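Local coordinates for GH26C (Muricauda sp. MAR_2010_75, PDB 6Q78), which probably hydrolyses internal beta-1,4-mannosidic bonds of mannans, as an endo-beta-mannanase of glycoside hydrolase family 26, at residues 294-299 / 331-336; 225-230 / 270-275; 81-86 / 370-375. One frame throughout, in Å; residues are numbered along the deposited sequence.

Contact 1: residues 294-299 / 331-336; sequences MGMDNY and ASLTET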
loop_
_atom_site.group_PDB
_atom_site.type_symbol
_atom_site.label_atom_id
_atom_site.label_comp_id
_atom_site.label_asym_id
_atom_site.label_seq_id
_atom_site.Cartn_x
_atom_site.Cartn_y
_atom_site.Cartn_z
ATOM N N MET A 294 -2.573 4.246 8.851
ATOM C CA MET A 294 -1.965 5.552 8.604
ATOM C C MET A 294 -0.614 5.284 7.974
ATOM O O MET A 294 0.294 4.747 8.626
ATOM C CB MET A 294 -1.791 6.325 9.913
ATOM C CG MET A 294 -3.077 6.921 10.394
ATOM S SD MET A 294 -2.878 7.642 12.021
ATOM C CE MET A 294 -4.177 8.892 11.891
ATOM N N GLY A 295 -0.478 5.648 6.703
ATOM C CA GLY A 295 0.747 5.415 5.974
ATOM C C GLY A 295 1.395 6.699 5.469
ATOM O O GLY A 295 0.896 7.817 5.649
ATOM N N MET A 296 2.566 6.513 4.876
ATOM C CA MET A 296 3.201 7.540 4.057
ATOM C C MET A 296 4.105 6.829 3.062
ATOM O O MET A 296 4.579 5.713 3.322
ATOM C CB MET A 296 4.033 8.540 4.875
ATOM C CG MET A 296 5.252 7.859 5.510
ATOM S SD MET A 296 6.319 9.037 6.374
ATOM C CE MET A 296 6.793 10.156 5.009
ATOM N N ASP A 297 4.315 7.474 1.921
ATOM C CA ASP A 297 5.297 7.041 0.936
ATOM C C ASP A 297 6.538 7.921 1.057
ATOM O O ASP A 297 6.444 9.139 1.260
ATOM C CB ASP A 297 4.735 7.127 -0.483
ATOM C CG ASP A 297 3.561 6.185 -0.692
ATOM O OD1 ASP A 297 3.308 5.382 0.219
ATOM O OD2 ASP A 297 2.942 6.225 -1.768
ATOM N N ASN A 298 7.716 7.312 0.946
ATOM C CA ASN A 298 8.931 8.123 1.026
ATOM C C ASN A 298 10.044 7.515 0.183
ATOM O O ASN A 298 10.706 6.557 0.616
ATOM C CB ASN A 298 9.369 8.307 2.465
ATOM C CG ASN A 298 10.302 9.506 2.642
ATOM O OD1 ASN A 298 10.831 10.034 1.656
ATOM N ND2 ASN A 298 10.494 9.959 3.905
ATOM N N TYR A 299 10.279 8.112 -0.983
ATOM C CA TYR A 299 11.504 7.886 -1.740
ATOM C C TYR A 299 12.459 9.068 -1.621
ATOM O O TYR A 299 13.676 8.868 -1.575
ATOM C CB TYR A 299 11.177 7.727 -3.232
ATOM C CG TYR A 299 10.204 6.588 -3.530
ATOM C CD1 TYR A 299 8.819 6.786 -3.476
ATOM C CD2 TYR A 299 10.683 5.305 -3.805
ATOM C CE1 TYR A 299 7.941 5.731 -3.783
ATOM C CE2 TYR A 299 9.830 4.265 -4.048
ATOM C CZ TYR A 299 8.469 4.493 -4.058
ATOM O OH TYR A 299 7.608 3.428 -4.334
ATOM N N ALA A 331 0.366 1.909 11.748
ATOM C CA ALA A 331 1.217 2.784 10.943
ATOM C C ALA A 331 2.008 1.979 9.908
ATOM O O ALA A 331 2.253 0.774 10.076
ATOM C CB ALA A 331 2.171 3.584 11.836
ATOM N N SER A 332 2.418 2.661 8.823
ATOM C CA SER A 332 3.164 1.961 7.773
ATOM C C SER A 332 3.927 2.940 6.910
ATOM O O SER A 332 3.473 4.063 6.678
ATOM C CB SER A 332 2.235 1.120 6.863
ATOM O OG SER A 332 2.883 0.716 5.648
ATOM N N LEU A 333 5.114 2.520 6.449
ATOM C CA LEU A 333 5.771 3.180 5.318
ATOM C C LEU A 333 5.294 2.406 4.092
ATOM O O LEU A 333 5.846 1.365 3.711
ATOM C CB LEU A 333 7.293 3.148 5.487
ATOM C CG LEU A 333 8.114 3.788 4.348
ATOM C CD1 LEU A 333 7.786 5.299 4.228
ATOM C CD2 LEU A 333 9.632 3.589 4.665
ATOM N N THR A 334 4.240 2.914 3.447
ATOM C CA THR A 334 3.521 2.138 2.433
ATOM C C THR A 334 4.258 2.015 1.084
ATOM O O THR A 334 3.946 1.099 0.322
ATOM C CB THR A 334 2.074 2.653 2.245
ATOM O OG1 THR A 334 2.064 4.087 2.213
ATOM C CG2 THR A 334 1.211 2.240 3.395
ATOM N N GLU A 335 5.223 2.875 0.781
ATOM C CA GLU A 335 6.079 2.730 -0.392
ATOM C C GLU A 335 7.415 3.313 -0.011
ATOM O O GLU A 335 7.467 4.402 0.571
ATOM C CB GLU A 335 5.652 3.568 -1.598
ATOM C CG GLU A 335 4.427 3.034 -2.295
ATOM C CD GLU A 335 4.190 3.715 -3.612
ATOM O OE1 GLU A 335 5.177 4.095 -4.295
ATOM O OE2 GLU A 335 2.984 3.842 -4.006
ATOM N N THR A 336 8.494 2.623 -0.405
ATOM C CA THR A 336 9.831 3.171 -0.258
ATOM C C THR A 336 10.765 2.437 -1.212
ATOM O O THR A 336 10.360 1.532 -1.960
ATOM C CB THR A 336 10.317 3.068 1.198
ATOM O OG1 THR A 336 11.461 3.924 1.393
ATOM C CG2 THR A 336 10.653 1.613 1.552
#

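Contact 2: residues 225-230 / 270-275; sequences FHEFDG and SPDNRF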
loop_
_atom_site.group_PDB
_atom_site.type_symbol
_atom_site.label_atom_id
_atom_site.label_comp_id
_atom_site.label_asym_id
_atom_site.label_seq_id
_atom_site.Cartn_x
_atom_site.Cartn_y
_atom_site.Cartn_z
ATOM N N PHE A 225 -6.049 6.975 -3.789
ATOM C CA PHE A 225 -5.790 8.431 -3.838
ATOM C C PHE A 225 -4.556 8.792 -3.020
ATOM O O PHE A 225 -4.519 9.764 -2.261
ATOM C CB PHE A 225 -7.052 9.243 -3.455
ATOM C CG PHE A 225 -8.263 8.820 -4.251
ATOM C CD1 PHE A 225 -8.273 9.041 -5.624
ATOM C CD2 PHE A 225 -9.344 8.175 -3.657
ATOM C CE1 PHE A 225 -9.344 8.619 -6.398
ATOM C CE2 PHE A 225 -10.428 7.757 -4.412
ATOM C CZ PHE A 225 -10.425 7.999 -5.790
ATOM N N HIS A 226 -3.507 7.999 -3.232
ATOM C CA HIS A 226 -2.275 8.166 -2.466
ATOM C C HIS A 226 -1.405 9.312 -3.002
ATOM O O HIS A 226 -1.543 9.788 -4.141
ATOM C CB HIS A 226 -1.471 6.848 -2.486
ATOM C CG HIS A 226 -0.984 6.448 -3.851
ATOM N ND1 HIS A 226 -1.842 6.275 -4.925
ATOM C CD2 HIS A 226 0.264 6.166 -4.315
ATOM C CE1 HIS A 226 -1.145 5.921 -5.984
ATOM N NE2 HIS A 226 0.134 5.833 -5.645
ATOM N N GLU A 227 -0.475 9.748 -2.163
ATOM C CA GLU A 227 0.475 10.790 -2.573
ATOM C C GLU A 227 -0.233 12.052 -3.018
ATOM O O GLU A 227 0.271 12.795 -3.881
ATOM C CB GLU A 227 1.459 10.285 -3.654
ATOM C CG GLU A 227 2.290 9.083 -3.128
ATOM C CD GLU A 227 3.177 8.436 -4.160
ATOM O OE1 GLU A 227 3.300 8.924 -5.281
ATOM O OE2 GLU A 227 3.756 7.363 -3.830
ATOM N N PHE A 228 -1.357 12.352 -2.364
ATOM C CA PHE A 228 -2.217 13.476 -2.713
ATOM C C PHE A 228 -1.626 14.824 -2.307
ATOM O O PHE A 228 -2.214 15.869 -2.658
ATOM C CB PHE A 228 -3.536 13.281 -1.946
ATOM C CG PHE A 228 -3.340 13.187 -0.441
ATOM C CD1 PHE A 228 -3.186 14.341 0.317
ATOM C CD2 PHE A 228 -3.260 11.964 0.195
ATOM C CE1 PHE A 228 -2.968 14.250 1.683
ATOM C CE2 PHE A 228 -3.056 11.868 1.576
ATOM C CZ PHE A 228 -2.901 13.027 2.308
ATOM N N ASP A 229 -0.504 14.830 -1.583
ATOM C CA ASP A 229 0.206 16.070 -1.262
ATOM C C ASP A 229 1.139 16.510 -2.375
ATOM O O ASP A 229 1.587 17.669 -2.364
ATOM C CB ASP A 229 0.927 15.956 0.099
ATOM C CG ASP A 229 1.816 14.702 0.213
ATOM O OD1 ASP A 229 1.615 13.751 -0.568
ATOM O OD2 ASP A 229 2.705 14.691 1.103
ATOM N N GLY A 230 1.441 15.631 -3.324
ATOM C CA GLY A 230 2.135 16.016 -4.532
ATOM C C GLY A 230 1.159 16.450 -5.623
ATOM O O GLY A 230 -0.060 16.393 -5.465
ATOM N N SER A 270 -2.445 7.515 2.768
ATOM C CA SER A 270 -0.995 7.710 2.628
ATOM C C SER A 270 -0.623 8.883 1.745
ATOM O O SER A 270 -0.659 8.789 0.507
ATOM C CB SER A 270 -0.286 6.440 2.169
ATOM O OG SER A 270 -0.718 6.132 0.866
ATOM N N PRO A 271 -0.196 9.993 2.348
ATOM C CA PRO A 271 0.482 11.053 1.581
ATOM C C PRO A 271 1.858 10.559 1.164
ATOM O O PRO A 271 2.291 9.454 1.544
ATOM C CB PRO A 271 0.641 12.188 2.601
ATOM C CG PRO A 271 0.724 11.441 3.958
ATOM C CD PRO A 271 -0.253 10.262 3.797
ATOM N N ASP A 272 2.552 11.385 0.388
ATOM C CA ASP A 272 3.981 11.213 0.168
ATOM C C ASP A 272 4.683 11.786 1.395
ATOM O O ASP A 272 4.203 11.555 2.505
ATOM C CB ASP A 272 4.381 11.914 -1.122
ATOM C CG ASP A 272 5.633 11.345 -1.739
ATOM O OD1 ASP A 272 6.723 11.861 -1.406
ATOM O OD2 ASP A 272 5.537 10.418 -2.580
ATOM N N ASN A 273 5.809 12.475 1.235
ATOM C CA ASN A 273 6.643 12.842 2.384
ATOM C C ASN A 273 6.652 14.342 2.676
ATOM O O ASN A 273 7.561 14.823 3.362
ATOM C CB ASN A 273 8.079 12.348 2.188
ATOM C CG ASN A 273 8.783 13.106 1.066
ATOM O OD1 ASN A 273 8.262 14.104 0.574
ATOM N ND2 ASN A 273 9.970 12.676 0.698
ATOM N N ARG A 274 5.643 15.069 2.201
ATOM C CA ARG A 274 5.649 16.530 2.210
ATOM C C ARG A 274 4.937 17.072 3.453
ATOM O O ARG A 274 3.982 17.831 3.383
ATOM C CB ARG A 274 5.015 17.068 0.933
ATOM C CG ARG A 274 5.849 16.711 -0.299
ATOM C CD ARG A 274 5.034 17.009 -1.569
ATOM N NE ARG A 274 4.822 18.441 -1.667
ATOM C CZ ARG A 274 5.642 19.282 -2.288
ATOM N NH1 ARG A 274 6.746 18.837 -2.876
ATOM N NH2 ARG A 274 5.354 20.574 -2.321
ATOM N N PHE A 275 5.430 16.636 4.612
ATOM C CA PHE A 275 4.952 17.138 5.886
ATOM C C PHE A 275 6.068 17.017 6.913
ATOM O O PHE A 275 6.946 16.151 6.812
ATOM C CB PHE A 275 3.703 16.350 6.342
ATOM C CG PHE A 275 3.970 14.905 6.629
ATOM C CD1 PHE A 275 4.311 14.463 7.913
ATOM C CD2 PHE A 275 3.869 13.965 5.614
ATOM C CE1 PHE A 275 4.539 13.108 8.175
ATOM C CE2 PHE A 275 4.121 12.614 5.878
ATOM C CZ PHE A 275 4.468 12.196 7.155
HETATM O O HOH W 1 1.731 15.837 3.372
#

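Contact 3: residues 81-86 / 370-375; sequences FIVGQQ and TMFWYN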
loop_
_atom_site.group_PDB
_atom_site.type_symbol
_atom_site.label_atom_id
_atom_site.label_comp_id
_atom_site.label_asym_id
_atom_site.label_seq_id
_atom_site.Cartn_x
_atom_site.Cartn_y
_atom_site.Cartn_z
ATOM N N PHE A 81 8.185 -5.618 11.834
ATOM C CA PHE A 81 7.409 -5.174 10.681
ATOM C C PHE A 81 7.569 -6.141 9.502
ATOM O O PHE A 81 8.638 -6.729 9.288
ATOM C CB PHE A 81 7.765 -3.730 10.246
ATOM C CG PHE A 81 9.226 -3.517 10.003
ATOM C CD1 PHE A 81 9.777 -3.790 8.757
ATOM C CD2 PHE A 81 10.043 -3.031 11.001
ATOM C CE1 PHE A 81 11.139 -3.629 8.532
ATOM C CE2 PHE A 81 11.419 -2.834 10.786
ATOM C CZ PHE A 81 11.967 -3.127 9.544
ATOM N N ILE A 82 6.498 -6.276 8.733
ATOM C CA ILE A 82 6.550 -7.096 7.519
ATOM C C ILE A 82 7.178 -6.288 6.402
ATOM O O ILE A 82 6.909 -5.089 6.273
ATOM C CB ILE A 82 5.129 -7.549 7.155
ATOM C CG1 ILE A 82 4.598 -8.479 8.252
ATOM C CG2 ILE A 82 5.099 -8.272 5.807
ATOM C CD1 ILE A 82 3.089 -8.804 8.110
ATOM N N VAL A 83 8.007 -6.947 5.588
ATOM C CA VAL A 83 8.573 -6.352 4.382
ATOM C C VAL A 83 7.951 -7.013 3.166
ATOM O O VAL A 83 7.978 -8.239 3.036
ATOM C CB VAL A 83 10.096 -6.514 4.371
ATOM C CG1 VAL A 83 10.691 -6.151 3.013
ATOM C CG2 VAL A 83 10.695 -5.623 5.488
ATOM N N GLY A 84 7.432 -6.187 2.258
ATOM C CA GLY A 84 6.909 -6.717 1.013
ATOM C C GLY A 84 7.351 -5.945 -0.216
ATOM O O GLY A 84 8.206 -5.052 -0.148
ATOM N N GLN A 85 6.774 -6.285 -1.369
ATOM C CA GLN A 85 7.156 -5.640 -2.620
ATOM C C GLN A 85 5.978 -5.669 -3.593
ATOM O O GLN A 85 5.240 -6.673 -3.691
ATOM C CB GLN A 85 8.418 -6.290 -3.231
ATOM C CG GLN A 85 8.901 -5.619 -4.520
ATOM C CD GLN A 85 10.387 -5.906 -4.797
ATOM O OE1 GLN A 85 10.941 -6.923 -4.368
ATOM N NE2 GLN A 85 11.030 -5.002 -5.513
ATOM N N GLN A 86 5.824 -4.559 -4.307
ATOM C CA GLN A 86 4.796 -4.442 -5.343
ATOM C C GLN A 86 5.075 -5.470 -6.441
ATOM O O GLN A 86 6.213 -5.597 -6.906
ATOM C CB GLN A 86 4.855 -3.030 -5.937
ATOM C CG GLN A 86 3.730 -2.710 -6.897
ATOM C CD GLN A 86 2.416 -2.463 -6.192
ATOM O OE1 GLN A 86 2.344 -2.404 -4.982
ATOM N NE2 GLN A 86 1.353 -2.299 -6.995
ATOM N N THR A 370 6.284 -2.375 5.698
ATOM C CA THR A 370 6.776 -1.480 4.671
ATOM C C THR A 370 6.814 -2.234 3.358
ATOM O O THR A 370 6.869 -3.461 3.339
ATOM C CB THR A 370 8.099 -0.839 5.056
ATOM O OG1 THR A 370 8.411 0.177 4.079
ATOM C CG2 THR A 370 9.189 -1.873 5.082
ATOM N N MET A 371 6.759 -1.500 2.256
ATOM C CA MET A 371 6.734 -2.126 0.933
ATOM C C MET A 371 7.623 -1.382 -0.051
ATOM O O MET A 371 7.541 -0.156 -0.177
ATOM C CB MET A 371 5.301 -2.163 0.391
ATOM C CG MET A 371 5.122 -3.067 -0.866
ATOM S SD MET A 371 3.559 -2.737 -1.694
ATOM C CE MET A 371 3.877 -1.144 -2.482
ATOM N N PHE A 372 8.445 -2.144 -0.764
ATOM C CA PHE A 372 9.231 -1.638 -1.874
ATOM C C PHE A 372 8.381 -1.591 -3.139
ATOM O O PHE A 372 7.461 -2.406 -3.332
ATOM C CB PHE A 372 10.388 -2.613 -2.111
ATOM C CG PHE A 372 11.411 -2.601 -1.003
ATOM C CD1 PHE A 372 12.301 -1.546 -0.890
ATOM C CD2 PHE A 372 11.484 -3.639 -0.066
ATOM C CE1 PHE A 372 13.248 -1.509 0.140
ATOM C CE2 PHE A 372 12.455 -3.600 0.946
ATOM C CZ PHE A 372 13.326 -2.537 1.043
ATOM N N TRP A 373 8.687 -0.623 -4.012
ATOM C CA TRP A 373 8.081 -0.648 -5.333
ATOM C C TRP A 373 8.639 -1.824 -6.139
ATOM O O TRP A 373 9.517 -2.554 -5.682
ATOM C CB TRP A 373 8.226 0.712 -6.037
ATOM C CG TRP A 373 7.198 0.921 -7.094
ATOM C CD1 TRP A 373 7.429 1.146 -8.425
ATOM C CD2 TRP A 373 5.761 0.921 -6.932
ATOM N NE1 TRP A 373 6.240 1.265 -9.104
ATOM C CE2 TRP A 373 5.202 1.141 -8.217
ATOM C CE3 TRP A 373 4.906 0.771 -5.830
ATOM C CZ2 TRP A 373 3.818 1.196 -8.438
ATOM C CZ3 TRP A 373 3.524 0.820 -6.053
ATOM C CH2 TRP A 373 3.002 1.027 -7.352
ATOM N N TYR A 374 8.114 -2.031 -7.342
ATOM C CA TYR A 374 8.507 -3.206 -8.112
ATOM C C TYR A 374 9.916 -3.070 -8.702
ATOM O O TYR A 374 10.441 -1.965 -8.920
ATOM C CB TYR A 374 7.484 -3.600 -9.185
ATOM C CG TYR A 374 6.967 -2.540 -10.131
ATOM C CD1 TYR A 374 7.807 -1.873 -11.018
ATOM C CD2 TYR A 374 5.606 -2.246 -10.167
ATOM C CE1 TYR A 374 7.288 -0.926 -11.931
ATOM C CE2 TYR A 374 5.096 -1.319 -11.063
ATOM C CZ TYR A 374 5.928 -0.681 -11.922
ATOM O OH TYR A 374 5.403 0.257 -12.815
ATOM N N ASN A 375 10.511 -4.221 -8.994
ATOM C CA ASN A 375 11.676 -4.297 -9.883
ATOM C C ASN A 375 11.185 -4.476 -11.306
ATOM O O ASN A 375 10.190 -5.160 -11.533
ATOM C CB ASN A 375 12.509 -5.533 -9.520
ATOM C CG ASN A 375 13.245 -5.410 -8.184
ATOM O OD1 ASN A 375 13.384 -4.332 -7.604
ATOM N ND2 ASN A 375 13.737 -6.558 -7.695
HETATM O O HOH W 2 8.691 -6.561 -8.190
#

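Contact 1: residues 294-299 / 331-336
Met294 and Ala331 pair where strands 293-298 and 330-336 run parallel in the TIM barrel, linked by helix 306-327 as a beta-alpha-beta unit. The strand segments are inclined by 26°. Packing is close on the side of Met296, Asn298 and Leu333. Leu333 CD1 lies 3.8 Å from Met296 CG. The same methyl is also 3.8 Å from Asn298 CB. Leu356 and Leu360 of helix 351-361 cover this leucine. The side of Asp297 and Glu335 is polar. Thr334 OG1 donates to Asp297 OD1 at 2.7 Å, meeting it nearly along the C-O bond. Asp297 OD2 and Glu335 OE2 approach to 3.3 Å without a hydrogen bond, and Arg223 forms a salt bridge to each. Glu335 occupies the strand-seven position that holds the nucleophile in family 26 enzymes, so it probably has that role here. The contact is less enclosed at Tyr299, in the loop past the strand and partly exposed. Thr336 CA sits over one ring face, toward the rim. Tyr299 OH donates to Glu335 OE1 at 2.5 Å, on the anti side of the carboxylate, with ring and carboxylate planes 76° apart.

Contact 2: residues 225-230 / 270-275
His226 and Glu227 meet Ser270 and Pro271 where the loops after strands 220-223 and 265-269 line the active-site end of the barrel. Glu227 N donates to Ser270 O at 2.8 Å, in the plane of that carbonyl. His226 CB rests against Ser270 OG, and this hydroxyl is hydrogen-bonded to Arg223. Phe228 and Pro271 lie side by side and point the same way. The ring tip, Phe228 CZ, is 3.7 Å from Pro271 CB. Phe269 and Tyr245 also meet the Phe228 ring. Residues 227-230 form a type I beta turn, with Gly230 N bonded to Glu227 O. Strand four of clan GH-A barrels leads into the acid/base glutamate, so Glu227 probably fills that role here. Its OE1 is held by Trp232 NE1, while OE2 bonds the amine of a bound Tris molecule. His226 NE2 bonds a hydroxyl of the same Tris. Asp272 OD2 comes within 3.5 Å of Glu227 CD, and the two carboxylate planes stand 87° apart. Asp229, inside the turn, ties the two loops together. Its CG lies between the backbone N and the carbonyl carbon (chi1 52°), and the carboxylate faces the backbone of 272-274. Asp272 N donates to Asp229 OD1 at 2.7 Å, on the syn side and 20° out of the carboxylate plane. Arg274 N donates to Asp229 OD2 at 3.2 Å. A water also donates to Asp229 OD2, at 2.7 Å, and weakly to Arg274 O. The exposed Arg274 makes no salt bridge to Asp229, for its NE is 5.1 Å from Asp229 OD2. Of the Arg274 side chain, CB comes nearest Asp229 OD2, at 3.3 Å.

Contact 3: residues 81-86 / 370-375
Gln86 lies against the indole of Trp373. Its CG sits over one face of the six-membered ring, 3.8 Å from the centroid, as a CH-pi contact. The chain bends at chi2 (75°), which brings CD to 3.5 Å from Trp373 CZ3. The amide plane is then only 14° from the ring plane. Gln86 OE1 turns to Met371 CE, 3.2 Å away, and NE2 weakly hydrogen-bonds Ser115 O. Tyr374 joins the group on the same face of the indole, and Trp373 NE1 lies over the centre of the tyrosine ring. Gln85 is extended and reaches the loop beyond the strand. Its NE2 donates to Trp373 O at 2.9 Å, close to both the amide and carbonyl planes. A second bond, to Asn375 OD1, is weak. Thr382 OG1 bonds Gln85 OE1, and Cys381 N bonds Asn375 OD1. Val83 CG1 meets the edge of the Phe372 ring, 3.7 Å from CE2. Leu356 of helix 351-361 lies against Phe372. Backbone bonds position these groups: Thr370 N to Ile82 O, Gly84 N to Thr370 O, Phe372 N to Gly84 O, and Gln86 N to Phe372 O at 2.9 Å. The short strand segments are inclined by 33°. This parallel pairing of the first and eighth strands closes a TIM barrel, and Trp373 after the last strand lines the pocket that holds Tris.

Contacts 1 and 2 have centres 9 Å apart, and contacts 1 and 3 10 Å apart. In space contact 1 touches both of the others. Asp297 OD2 comes to 2.5 Å from Glu227 OE2 of contact 2, and Asp297 N is probably bonded to Pro271 O at 2.9 Å. Leu333 O probably accepts from Thr370 OG1 of contact 3, also at 2.9 Å, and Thr336 N probably bonds Met371 O. Contacts 2 and 3 do not touch; their centres are 18 Å apart and their nearest atoms about 6 Å. All three reach one pocket. A bound Tris, probably from the crystallisation liquor, lies about 3 Å from the side chains of Glu335, His226 and Trp373, one from each contact.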